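PDB 2R3B: YjeF-related protein from Enterococcus faecalis, which probably catalyses the ADP-dependent dehydration of the S-form of NAD(P)HX, a damaged hydrate of NAD(P)H, restoring NAD(P)H as ADP is converted to AMP. Local coordinates for residues Gly58-Ser63 / Val77-Lys82; Met62-Cys67 / Gly85-Arg90; Leu23-Leu28 / His262-Asp267; Gly234-Gly239 / Thr279-Ala284; Thr202-Leu205 / Thr211-His214. One frame throughout, in Å; residues are numbered along the deposited sequence.

Contact 1. Residues Gly58-Ser63 / Val77-Lys82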
# COMPACT_ATOMS: atom_id res chain seq x y z
N GLY B 58 12.27 -7.66 -0.30
CA GLY B 58 11.41 -7.32 -1.45
C GLY B 58 11.37 -8.41 -2.52
O GLY B 58 10.33 -8.61 -3.19
N ALA B 59 12.45 -9.16 -2.67
CA ALA B 59 12.50 -10.25 -3.66
C ALA B 59 11.39 -11.26 -3.42
O ALA B 59 10.69 -11.67 -4.34
CB ALA B 59 13.86 -10.97 -3.65
N ILE B 60 11.26 -11.72 -2.17
CA ILE B 60 10.26 -12.73 -1.87
C ILE B 60 8.85 -12.17 -1.92
O ILE B 60 7.89 -12.89 -2.27
CB ILE B 60 10.55 -13.48 -0.53
CG1 ILE B 60 9.91 -14.86 -0.56
CG2 ILE B 60 10.12 -12.67 0.66
CD1 ILE B 60 10.51 -15.82 -1.55
N ILE B 61 8.72 -10.88 -1.64
CA ILE B 61 7.42 -10.22 -1.74
C ILE B 61 6.97 -10.22 -3.19
O ILE B 61 5.79 -10.46 -3.51
CB ILE B 61 7.50 -8.79 -1.13
CG1 ILE B 61 7.70 -8.92 0.39
CG2 ILE B 61 6.23 -7.98 -1.44
CD1 ILE B 61 7.98 -7.56 1.14
N MSE B 62 7.92 -9.98 -4.09
CA MSE B 62 7.59 -10.00 -5.52
C MSE B 62 7.25 -11.41 -6.05
O MSE B 62 6.28 -11.59 -6.80
CB MSE B 62 8.72 -9.32 -6.32
CG MSE B 62 8.76 -7.82 -6.07
SE MSE B 62 9.93 -6.85 -7.19
CE MSE B 62 11.57 -7.33 -6.37
N SER B 63 7.98 -12.44 -5.60
CA SER B 63 7.59 -13.79 -5.90
C SER B 63 6.22 -14.15 -5.38
O SER B 63 5.47 -14.89 -6.04
CB SER B 63 8.58 -14.78 -5.29
OG SER B 63 9.87 -14.59 -5.81
N VAL B 77 4.66 -18.15 2.95
CA VAL B 77 5.98 -17.59 2.76
C VAL B 77 6.80 -17.80 4.02
O VAL B 77 6.41 -17.34 5.10
CB VAL B 77 5.94 -16.11 2.36
CG1 VAL B 77 7.34 -15.59 1.96
CG2 VAL B 77 4.95 -15.88 1.18
N ILE B 78 7.94 -18.47 3.88
CA ILE B 78 8.96 -18.54 4.95
C ILE B 78 10.02 -17.49 4.64
O ILE B 78 10.73 -17.58 3.64
CB ILE B 78 9.63 -19.93 5.03
CG1 ILE B 78 8.60 -21.04 5.28
CG2 ILE B 78 10.78 -19.93 6.10
CD1 ILE B 78 9.20 -22.45 5.03
N THR B 79 10.06 -16.46 5.46
CA THR B 79 10.88 -15.29 5.21
C THR B 79 11.19 -14.64 6.53
O THR B 79 10.55 -14.92 7.52
CB THR B 79 10.17 -14.28 4.27
OG1 THR B 79 11.09 -13.23 3.97
CG2 THR B 79 8.92 -13.65 4.91
N ASP B 80 12.20 -13.78 6.59
CA ASP B 80 12.47 -13.11 7.86
C ASP B 80 11.23 -12.37 8.36
O ASP B 80 10.52 -11.70 7.61
CB ASP B 80 13.64 -12.15 7.74
CG ASP B 80 14.24 -11.79 9.07
OD1 ASP B 80 13.66 -10.96 9.79
OD2 ASP B 80 15.34 -12.34 9.38
N VAL B 81 10.99 -12.49 9.66
CA VAL B 81 9.84 -11.82 10.29
C VAL B 81 9.78 -10.32 10.01
O VAL B 81 8.70 -9.71 9.94
CB VAL B 81 9.80 -12.12 11.80
CG1 VAL B 81 11.04 -11.52 12.47
CG2 VAL B 81 8.48 -11.64 12.36
N LYS B 82 10.95 -9.72 9.81
CA LYS B 82 11.06 -8.31 9.38
C LYS B 82 10.16 -8.01 8.18
O LYS B 82 9.62 -6.92 8.05
CB LYS B 82 12.53 -8.00 9.03
CG LYS B 82 12.82 -6.58 8.51
CD LYS B 82 14.28 -6.36 8.13
CE LYS B 82 14.52 -4.90 7.68
NZ LYS B 82 15.92 -4.69 7.31

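Contact 2. Residues Met62-Cys67 / Gly85-Arg90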
# COMPACT_ATOMS: atom_id res chain seq x y z
N MSE B 62 7.92 -9.98 -4.09
CA MSE B 62 7.59 -10.00 -5.52
C MSE B 62 7.25 -11.41 -6.05
O MSE B 62 6.28 -11.59 -6.80
CB MSE B 62 8.72 -9.32 -6.32
CG MSE B 62 8.76 -7.82 -6.07
SE MSE B 62 9.93 -6.85 -7.19
CE MSE B 62 11.57 -7.33 -6.37
N SER B 63 7.98 -12.44 -5.60
CA SER B 63 7.59 -13.79 -5.90
C SER B 63 6.22 -14.15 -5.38
O SER B 63 5.47 -14.89 -6.04
CB SER B 63 8.58 -14.78 -5.29
OG SER B 63 9.87 -14.59 -5.81
N THR B 64 5.91 -13.69 -4.17
CA THR B 64 4.59 -13.96 -3.56
C THR B 64 3.48 -13.36 -4.38
O THR B 64 2.49 -14.04 -4.65
CB THR B 64 4.59 -13.42 -2.12
OG1 THR B 64 5.66 -14.06 -1.40
CG2 THR B 64 3.22 -13.67 -1.43
N GLU B 65 3.61 -12.12 -4.81
CA GLU B 65 2.56 -11.48 -5.60
C GLU B 65 2.33 -12.26 -6.92
O GLU B 65 1.20 -12.44 -7.37
CB GLU B 65 2.93 -10.01 -5.88
CG GLU B 65 1.81 -9.23 -6.58
CD GLU B 65 1.88 -7.72 -6.41
OE1 GLU B 65 3.00 -7.21 -6.15
OE2 GLU B 65 0.80 -7.06 -6.55
N ALA B 66 3.43 -12.71 -7.54
CA ALA B 66 3.37 -13.50 -8.79
C ALA B 66 2.63 -14.81 -8.54
O ALA B 66 1.75 -15.22 -9.32
CB ALA B 66 4.82 -13.78 -9.30
N CYS B 67 2.97 -15.48 -7.46
CA CYS B 67 2.36 -16.78 -7.15
C CYS B 67 0.84 -16.70 -6.91
O CYS B 67 0.06 -17.44 -7.51
CB CYS B 67 3.08 -17.40 -5.95
SG CYS B 67 2.61 -19.10 -5.57
N GLY B 85 5.27 -7.71 7.58
CA GLY B 85 4.41 -6.50 7.50
C GLY B 85 4.26 -6.02 6.06
O GLY B 85 3.15 -5.95 5.55
N PRO B 86 5.36 -5.65 5.41
CA PRO B 86 5.17 -5.16 4.03
C PRO B 86 4.61 -6.22 3.10
O PRO B 86 3.91 -5.89 2.13
CB PRO B 86 6.59 -4.70 3.61
CG PRO B 86 7.48 -5.26 4.61
CD PRO B 86 6.75 -5.46 5.86
N LEU B 87 4.91 -7.49 3.38
CA LEU B 87 4.36 -8.57 2.57
C LEU B 87 2.83 -8.59 2.67
O LEU B 87 2.13 -8.66 1.66
CB LEU B 87 4.98 -9.92 2.98
CG LEU B 87 4.68 -11.12 2.03
CD1 LEU B 87 5.84 -12.13 2.06
CD2 LEU B 87 3.39 -11.82 2.40
N HIS B 88 2.30 -8.52 3.88
CA HIS B 88 0.86 -8.48 4.06
C HIS B 88 0.21 -7.19 3.60
O HIS B 88 -0.97 -7.20 3.24
CB HIS B 88 0.47 -8.76 5.51
CG HIS B 88 0.40 -10.22 5.85
ND1 HIS B 88 0.54 -10.68 7.15
CD2 HIS B 88 0.18 -11.31 5.08
CE1 HIS B 88 0.42 -12.00 7.15
NE2 HIS B 88 0.20 -12.41 5.91
N ALA B 89 0.92 -6.08 3.66
CA ALA B 89 0.37 -4.82 3.10
C ALA B 89 0.10 -5.00 1.59
O ALA B 89 -0.83 -4.41 1.06
CB ALA B 89 1.35 -3.65 3.30
N ARG B 90 0.94 -5.76 0.90
CA ARG B 90 0.79 -5.95 -0.54
C ARG B 90 -0.01 -7.21 -0.93
O ARG B 90 -0.68 -7.24 -1.97
CB ARG B 90 2.19 -6.01 -1.19
CG ARG B 90 3.01 -4.73 -1.06
CD ARG B 90 4.34 -4.83 -1.79
NE ARG B 90 4.05 -5.02 -3.21
CZ ARG B 90 3.75 -4.06 -4.08
NH1 ARG B 90 3.79 -2.79 -3.72
NH2 ARG B 90 3.42 -4.37 -5.32
O HOH W 1 4.97 -7.62 -4.52
O HOH W 2 -0.01 -5.40 -4.13

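Contact 3. Residues Leu23-Leu28 / His262-Asp267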
# COMPACT_ATOMS: atom_id res chain seq x y z
N LEU B 23 8.87 -21.57 -28.53
CA LEU B 23 7.62 -21.30 -27.84
C LEU B 23 6.78 -20.21 -28.49
O LEU B 23 7.31 -19.24 -29.00
CB LEU B 23 7.91 -20.96 -26.37
CG LEU B 23 8.58 -22.06 -25.53
CD1 LEU B 23 8.96 -21.54 -24.11
CD2 LEU B 23 7.68 -23.28 -25.47
N SER B 24 5.46 -20.40 -28.44
CA SER B 24 4.47 -19.40 -28.84
C SER B 24 3.24 -19.53 -27.95
O SER B 24 3.23 -20.33 -27.02
CB SER B 24 4.07 -19.66 -30.31
OG SER B 24 3.34 -20.87 -30.42
N LYS B 25 2.20 -18.77 -28.25
CA LYS B 25 0.96 -18.83 -27.50
C LYS B 25 0.39 -20.24 -27.42
O LYS B 25 -0.44 -20.53 -26.59
CB LYS B 25 -0.06 -17.89 -28.12
CG LYS B 25 0.29 -16.43 -27.93
CD LYS B 25 -0.70 -15.51 -28.64
CE LYS B 25 -0.30 -14.06 -28.50
NZ LYS B 25 -1.41 -13.17 -28.96
N ASP B 26 0.80 -21.10 -28.36
CA ASP B 26 0.44 -22.48 -28.32
C ASP B 26 0.69 -23.16 -26.91
O ASP B 26 -0.11 -23.98 -26.43
CB ASP B 26 1.29 -23.29 -29.32
CG ASP B 26 0.72 -23.38 -30.66
OD1 ASP B 26 -0.38 -22.85 -30.92
OD2 ASP B 26 1.43 -24.03 -31.48
N ILE B 27 1.81 -22.84 -26.30
CA ILE B 27 2.12 -23.42 -25.00
C ILE B 27 1.13 -22.99 -23.91
O ILE B 27 0.84 -23.76 -22.98
CB ILE B 27 3.58 -23.07 -24.62
CG1 ILE B 27 4.07 -23.99 -23.49
CG2 ILE B 27 3.73 -21.59 -24.26
CD1 ILE B 27 4.23 -25.46 -23.86
N LEU B 28 0.60 -21.77 -24.04
CA LEU B 28 -0.35 -21.24 -23.07
C LEU B 28 -1.69 -21.96 -23.22
O LEU B 28 -2.33 -22.31 -22.25
CB LEU B 28 -0.50 -19.72 -23.22
CG LEU B 28 0.74 -18.85 -23.01
CD1 LEU B 28 0.35 -17.40 -23.19
CD2 LEU B 28 1.39 -19.11 -21.63
N HIS B 262 5.39 -15.04 -18.71
CA HIS B 262 6.19 -13.97 -18.09
C HIS B 262 6.74 -12.97 -19.12
O HIS B 262 6.60 -11.77 -18.97
CB HIS B 262 7.29 -14.62 -17.27
CG HIS B 262 8.30 -13.70 -16.66
ND1 HIS B 262 9.58 -13.59 -17.16
CD2 HIS B 262 8.25 -12.93 -15.54
CE1 HIS B 262 10.27 -12.75 -16.39
NE2 HIS B 262 9.49 -12.34 -15.41
N SER B 263 7.36 -13.49 -20.18
CA SER B 263 7.93 -12.64 -21.22
C SER B 263 6.87 -12.05 -22.17
O SER B 263 7.10 -10.97 -22.74
CB SER B 263 9.00 -13.41 -21.99
OG SER B 263 8.45 -14.54 -22.61
N LEU B 264 5.74 -12.72 -22.38
CA LEU B 264 4.67 -12.18 -23.22
C LEU B 264 4.10 -10.94 -22.60
O LEU B 264 3.94 -9.89 -23.23
CB LEU B 264 3.53 -13.19 -23.42
CG LEU B 264 2.29 -12.73 -24.19
CD1 LEU B 264 2.67 -12.49 -25.66
CD2 LEU B 264 1.20 -13.75 -24.10
N ILE B 265 3.82 -11.03 -21.31
CA ILE B 265 3.29 -9.88 -20.58
C ILE B 265 4.34 -8.76 -20.54
O ILE B 265 4.03 -7.59 -20.75
CB ILE B 265 2.84 -10.27 -19.16
CG1 ILE B 265 1.62 -11.19 -19.20
CG2 ILE B 265 2.47 -8.99 -18.36
CD1 ILE B 265 1.38 -11.92 -17.83
N GLY B 266 5.59 -9.11 -20.25
CA GLY B 266 6.63 -8.11 -20.14
C GLY B 266 6.85 -7.44 -21.48
O GLY B 266 7.09 -6.26 -21.55
N ASP B 267 6.74 -8.22 -22.57
CA ASP B 267 6.94 -7.65 -23.91
C ASP B 267 5.81 -6.70 -24.25
O ASP B 267 6.06 -5.64 -24.83
CB ASP B 267 7.01 -8.77 -24.94
CG ASP B 267 8.35 -9.48 -24.96
OD1 ASP B 267 9.33 -9.02 -24.32
OD2 ASP B 267 8.45 -10.52 -25.67

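Contact 4. Residues Gly234-Gly239 / Thr279-Ala284. With EDO (1,2-ethanediol), chain L.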
# COMPACT_ATOMS: atom_id res chain seq x y z
N GLY B 234 13.35 -11.66 -12.14
CA GLY B 234 13.58 -13.06 -11.90
C GLY B 234 12.80 -13.63 -10.74
O GLY B 234 12.35 -14.77 -10.80
N ASP B 235 12.65 -12.85 -9.68
CA ASP B 235 11.81 -13.23 -8.54
C ASP B 235 10.37 -13.45 -8.99
O ASP B 235 9.68 -14.36 -8.54
CB ASP B 235 11.81 -12.11 -7.49
CG ASP B 235 13.24 -11.75 -7.04
OD1 ASP B 235 14.08 -12.67 -6.92
OD2 ASP B 235 13.51 -10.54 -6.84
N THR B 236 9.90 -12.56 -9.85
CA THR B 236 8.56 -12.68 -10.43
C THR B 236 8.37 -13.96 -11.23
O THR B 236 7.38 -14.70 -11.03
CB THR B 236 8.22 -11.41 -11.23
OG1 THR B 236 8.26 -10.30 -10.32
CG2 THR B 236 6.81 -11.50 -11.84
N LEU B 237 9.31 -14.24 -12.13
CA LEU B 237 9.25 -15.46 -12.92
C LEU B 237 9.19 -16.70 -12.03
O LEU B 237 8.42 -17.62 -12.29
CB LEU B 237 10.47 -15.58 -13.82
CG LEU B 237 10.60 -16.89 -14.58
CD1 LEU B 237 9.36 -17.20 -15.48
CD2 LEU B 237 11.90 -16.90 -15.36
N ALA B 238 10.03 -16.73 -10.99
CA ALA B 238 10.11 -17.89 -10.10
C ALA B 238 8.76 -18.13 -9.46
O ALA B 238 8.31 -19.28 -9.34
CB ALA B 238 11.20 -17.69 -9.04
N GLY B 239 8.08 -17.05 -9.06
CA GLY B 239 6.76 -17.17 -8.49
C GLY B 239 5.68 -17.68 -9.43
O GLY B 239 4.80 -18.42 -9.03
N THR B 279 6.27 -6.08 -10.64
CA THR B 279 4.97 -6.24 -10.04
C THR B 279 3.83 -6.01 -11.04
O THR B 279 2.76 -6.59 -10.86
CB THR B 279 4.78 -5.34 -8.84
OG1 THR B 279 4.97 -4.00 -9.25
CG2 THR B 279 5.81 -5.68 -7.77
N LYS B 280 4.07 -5.22 -12.10
CA LYS B 280 3.04 -5.08 -13.16
C LYS B 280 2.80 -6.35 -13.97
O LYS B 280 1.67 -6.60 -14.44
CB LYS B 280 3.37 -3.94 -14.13
CG LYS B 280 3.10 -2.60 -13.55
CD LYS B 280 3.32 -1.47 -14.55
CE LYS B 280 2.21 -1.41 -15.63
NZ LYS B 280 2.21 -0.13 -16.48
N ILE B 281 3.84 -7.19 -14.11
CA ILE B 281 3.67 -8.46 -14.77
C ILE B 281 2.76 -9.32 -13.91
O ILE B 281 1.79 -9.88 -14.38
CB ILE B 281 4.99 -9.19 -15.03
CG1 ILE B 281 5.85 -8.37 -16.03
CG2 ILE B 281 4.74 -10.64 -15.55
CD1 ILE B 281 7.31 -8.88 -16.18
N SER B 282 3.06 -9.40 -12.62
CA SER B 282 2.20 -10.19 -11.72
C SER B 282 0.73 -9.75 -11.74
O SER B 282 -0.20 -10.58 -11.76
CB SER B 282 2.78 -10.12 -10.29
OG SER B 282 4.09 -10.72 -10.30
N GLN B 283 0.50 -8.44 -11.69
CA GLN B 283 -0.87 -7.90 -11.60
C GLN B 283 -1.67 -8.19 -12.87
O GLN B 283 -2.87 -8.29 -12.83
CB GLN B 283 -0.81 -6.41 -11.27
CG GLN B 283 -0.37 -6.18 -9.82
CD GLN B 283 0.28 -4.82 -9.53
OE1 GLN B 283 0.41 -3.94 -10.42
NE2 GLN B 283 0.73 -4.66 -8.27
N ALA B 284 -0.97 -8.38 -13.98
CA ALA B 284 -1.59 -8.72 -15.28
C ALA B 284 -1.93 -10.19 -15.45
O ALA B 284 -2.66 -10.56 -16.39
CB ALA B 284 -0.72 -8.27 -16.41
C1 EDO L . 15.55 -6.94 -4.71
O1 EDO L . 15.88 -7.80 -3.61
C2 EDO L . 14.68 -7.73 -5.69
O2 EDO L . 15.39 -8.88 -6.20
O HOH W 3 5.91 -9.59 -8.69

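Contact 5. Residues Thr202-Leu205 / Thr211-His214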
# COMPACT_ATOMS: atom_id res chain seq x y z
N THR B 202 15.46 -30.22 -14.20
CA THR B 202 15.13 -29.26 -15.24
C THR B 202 15.99 -28.03 -15.02
O THR B 202 16.16 -27.56 -13.88
CB THR B 202 13.66 -28.87 -15.18
OG1 THR B 202 12.86 -30.04 -15.40
CG2 THR B 202 13.32 -27.82 -16.23
N ILE B 203 16.53 -27.50 -16.11
CA ILE B 203 17.31 -26.27 -16.05
C ILE B 203 16.62 -25.19 -16.88
O ILE B 203 16.53 -25.31 -18.09
CB ILE B 203 18.78 -26.43 -16.55
CG1 ILE B 203 19.44 -27.68 -15.93
CG2 ILE B 203 19.56 -25.11 -16.34
CD1 ILE B 203 19.54 -27.66 -14.41
N VAL B 204 16.13 -24.14 -16.21
CA VAL B 204 15.60 -22.97 -16.89
C VAL B 204 16.74 -21.97 -16.97
O VAL B 204 17.07 -21.29 -15.99
CB VAL B 204 14.40 -22.35 -16.15
CG1 VAL B 204 13.84 -21.16 -16.90
CG2 VAL B 204 13.32 -23.39 -15.89
N LEU B 205 17.41 -21.93 -18.13
CA LEU B 205 18.63 -21.15 -18.27
C LEU B 205 18.23 -19.79 -18.78
O LEU B 205 17.93 -19.60 -19.96
CB LEU B 205 19.64 -21.85 -19.20
CG LEU B 205 20.95 -21.10 -19.46
CD1 LEU B 205 21.65 -20.74 -18.12
CD2 LEU B 205 21.86 -21.95 -20.38
N THR B 211 16.12 -20.64 -22.31
CA THR B 211 16.11 -22.00 -22.82
C THR B 211 15.88 -22.95 -21.68
O THR B 211 16.48 -22.81 -20.60
CB THR B 211 17.44 -22.36 -23.53
OG1 THR B 211 17.81 -21.29 -24.42
CG2 THR B 211 17.30 -23.67 -24.34
N ILE B 212 14.98 -23.90 -21.89
CA ILE B 212 14.67 -24.90 -20.87
C ILE B 212 15.17 -26.28 -21.30
O ILE B 212 14.71 -26.83 -22.31
CB ILE B 212 13.16 -24.96 -20.55
CG1 ILE B 212 12.61 -23.56 -20.24
CG2 ILE B 212 12.86 -25.95 -19.41
CD1 ILE B 212 11.13 -23.50 -20.28
N PHE B 213 16.11 -26.80 -20.52
CA PHE B 213 16.68 -28.15 -20.71
C PHE B 213 16.04 -29.12 -19.74
O PHE B 213 15.89 -28.85 -18.56
CB PHE B 213 18.19 -28.12 -20.51
CG PHE B 213 18.89 -27.26 -21.51
CD1 PHE B 213 19.16 -27.77 -22.77
CD2 PHE B 213 19.20 -25.94 -21.25
CE1 PHE B 213 19.76 -26.96 -23.73
CE2 PHE B 213 19.80 -25.14 -22.20
CZ PHE B 213 20.07 -25.66 -23.45
N HIS B 214 15.72 -30.30 -20.25
CA HIS B 214 15.08 -31.34 -19.47
C HIS B 214 15.28 -32.68 -20.21
O HIS B 214 16.09 -32.77 -21.14
CB HIS B 214 13.61 -31.00 -19.32
CG HIS B 214 12.87 -30.95 -20.63
ND1 HIS B 214 11.88 -31.86 -20.95
CD2 HIS B 214 12.98 -30.11 -21.69
CE1 HIS B 214 11.41 -31.58 -22.15
NE2 HIS B 214 12.06 -30.53 -22.62
O HOH W 4 19.26 -19.15 -22.24

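Contact 1. Residues Gly58-Ser63 / Val77-Lys82
Ile60, in a turn of helix 57-70, faces Val77 on strand 74-78 and Thr79 two residues on, with the CA atoms of Ile60 and Thr79 7.6 Å apart. No hydrogen bond links the two segments; the helix lies on the sheet through side chains alone. Val77 and Thr79, two positions apart on an extended chain, both direct their CB toward the helix, whereas Ile78 between them points away. Ile60 divides its two branches between them. Its CG1, anti to the backbone N (chi1 -155°), meets Val77 CG1 at 3.7 Å, and its CG2 lies 3.5 Å from Thr79 OG1. A branched isoleucine suits this buried seam because it presents two carbons to separate neighbours. The threonine keeps its methyl-bearing shape yet carries a hydroxyl, whose main partner is Gly51 O outside the segments, with Gly52 O and Asn83 ND2 also within bonding distance. Further along, Asp80 OD1 accepts from Lys82 N at 3.0 Å, an Asx turn in the connection that leads to helix 84-90. The seam belongs to the beta-alpha-beta unit of strand 46-50, helix 57-70 and strand 74-78. Ile60 also touches Leu49 on the first strand, Val77 reaches Leu87 on helix 84-90, and the neighbouring Ala59, predicted to bind (6S)-NADPHX, packs on Asp235 of helix 233-247.

Contact 2. Residues Met62-Cys67 / Gly85-Arg90
The guanidinium of Arg90 receives Glu65 OE1 at its edge, nearly in plane, while water 2 lies above one face, 3.7 Å from the plane and displaced toward the rim. The carboxylate does not lie flat against the guanidinium: the two planes are 63° apart, and a single oxygen makes the direct bond. Arg90 NH2 donates at 3.0 Å, with an N-H...O angle of 170°, to Glu65 OE1, which accepts through its syn lone pair, in a salt bridge. Water 1 closes a second path, donating to Glu65 OE1 at 2.6 Å and accepting from Arg90 NE. Water 2 donates to Glu65 OE2 and also to the backbone oxygen of Arg90, so both carboxylate oxygens are tied to the opposite helix. Glu65 reaches across on an extended chain with CG anti to the backbone N, whereas Arg90 bends at chi3 (62°) to turn its head group back toward the acid. Such long, flexible charged residues suit a helix-helix junction in which two waters bridge the charged groups. Elsewhere, Leu87 CD1, in one of two modelled conformers, packs near Thr64 OG1 at 4.0 Å, and that hydroxyl is engaged by Ile60 O one turn earlier. Gln283 of helix 278-292 gives Glu65 OE2 a further bond, and Arg90 NH1 bonds Ala89 O of a second subunit, carrying the pair into the tetramer. Helices 57-70, 84-90 and 278-292 meet here, Thr279 touching both Glu65 and Arg90, with Val77 of strand 74-78 touching both Thr64 and Leu87.

Contact 3. Residues Leu23-Leu28 / His262-Asp267
Leu28 and Leu264 meet through one methyl each, Leu28 CD1 lying 3.9 Å from Leu264 CD2, and their side chains approach at a slant. The CE methylene of Lys25 lies loosely beside the same leucine, 4.4 Å from Leu264 CD1. The two methyls of Leu264 therefore serve different partners: CD2 meets buried Leu28 and CD1 meets exposed Lys25. Leu264 extends to them with CG anti to its own backbone N (chi1 175°). A leucine suits this place because its forked end can touch two neighbours at once. Next outward, the start of helix 25-31 fixes where Lys25 and Leu28 stand. Ser24 is its N-cap: Ser24 OG accepts from Asp26 N at 3.3 Å, with an N-H...O angle of 151°. A serine suits this place because its short hydroxyl can stand in for the missing acceptor of the first turn. Tyr292 of helix 278-292 touches both Lys25 and Leu28, and Tyr260 and Leu261, on the same helix as Leu264, add to the apolar surround of Leu28. Near the other end of the 262-267 segment, Asp267 bonds Asn225 and the backbone N of Gly224, tying helix 252-269 to that loop. The contact joins the N-terminal helix 25-31 to helix 252-269, far apart in sequence. With no hydrogen bond or salt bridge between the segments, it is held by nonpolar packing, with one closer methyl pair on the buried Leu28 and a looser touch from the exposed Lys25.

Contact 4. Residues Gly234-Gly239 / Thr279-Ala284
Thr236 CG2 pushes against Ser282 OG at 3.2 Å, a close packing contact between a methyl and a hydroxyl, where segments 234-239 and 279-284 come nearest; the CA atoms of these two residues are 7.0 Å apart. The same methyl lies 4.3 Å from Ile281 CG2, a looser touch that adds an apolar flank. Small side chains suit this spot, since they let two helix backbones draw together. With chi1 of -60°, Thr236 sets its methyl anti to the backbone N and toward the partner helix, and its hydroxyl turns back to the carbonyl oxygen of Gly232, four residues earlier and just ahead of the helix. Helices 233-247, 252-269 and 278-292 follow one another in the chain and pack together in the ribokinase-like fold, and the first of them carries Gly234 and Asp235, predicted to bind AMP and (6S)-NADPHX respectively. Beside the methyl contact, a single water takes the place of direct contact. Water 3 donates to Thr236 OG1 at 2.9 Å and lies 2.7 Å from Ser282 OG, bridging hydroxyls that stand too far apart, 4.2 Å, to bond directly. The solvent side is that of Asp235, which is partly exposed and does not touch segment 279-284. A molecule of 1,2-ethanediol, probably from the crystallisation liquor, donates through its O2 to Asp235 OD2 at 2.6 Å, marking a place where a small polyol can reach the aspartate. Asp235 also packs on Ala59 and Met62 of helix 57-70, while Ile281 continues on its own side to Ile265 of helix 252-269.

Contact 5. Residues Thr202-Leu205 / Thr211-His214
Thr202 and Ile212 meet through branches that both stand anti to their backbone N: with chi1 near -61° and -51°, each sends its CG2 out over the face that Val204 and Ile212 share, and the two methyls, Thr202 CG2 and Ile212 CG2, lie 3.7 Å apart. Phe213 lays its ring along the other face of the sheet, where Leu205 CD2 comes obliquely to Phe213 CE2 at 4.2 Å. The backbones are joined by four hydrogen bonds. Ile203 and Phe213 form a hydrogen-bonded pair, Ile203 N to Phe213 O and Phe213 N to Ile203 O, both 2.9 Å. Leu205 and Thr211 form the next, Leu205 N reaching Thr211 O at 2.8 Å, nearly in line with the carbonyl. Between them Val204 and Ile212 make a non-hydrogen-bonded pair, their CA atoms 4.5 Å apart. This is an antiparallel beta hairpin, the directions of its strands 167° apart; strand 202-205 continues the parallel run beside 167-170, and 211-213 adds an antiparallel strand to it. Beta-branched and aromatic residues suit such extended chains. Val204 and Ile212 show one face to helix 252-269, through Ile255 for Val204 and through Ile252 and Ala256 for Ile212. Leu205 and Phe213 face the other way, onto Asn192 of helix 189-199. At the turn end, water 4 donates to Leu205 O at 2.7 Å, and the hydroxyl of Thr211 bonds Gln220. His214, just past the strand, sends NE2 to Glu217 O and sets its ring almost parallel to that of Phe219.

Overall arrangement
Contacts 1 and 2 share helix 57-70 and have centres about 7 Å apart; Val77 CG2 of contact 1 packs 3.2 Å from Thr64 OG1 of contact 2. Contact 4 meets them on another side of that helix, where Ser63 OG probably hydrogen-bonds Asp235 O at 2.7 Å. There the predicted substrate residues Ala59 and Asp235 come together, Ala59 CB lying 3.2 Å from Asp235 OD2. Contact 3 meets contact 4 through helix 252-269, with Ile265 against Ile281 and Ala284, but it lies away from the predicted sites. Contact 5 stands about 25 Å from contact 1 between centres, on the same sheet, with the side chain of Leu205 about 6 Å from that of His172, another predicted substrate residue.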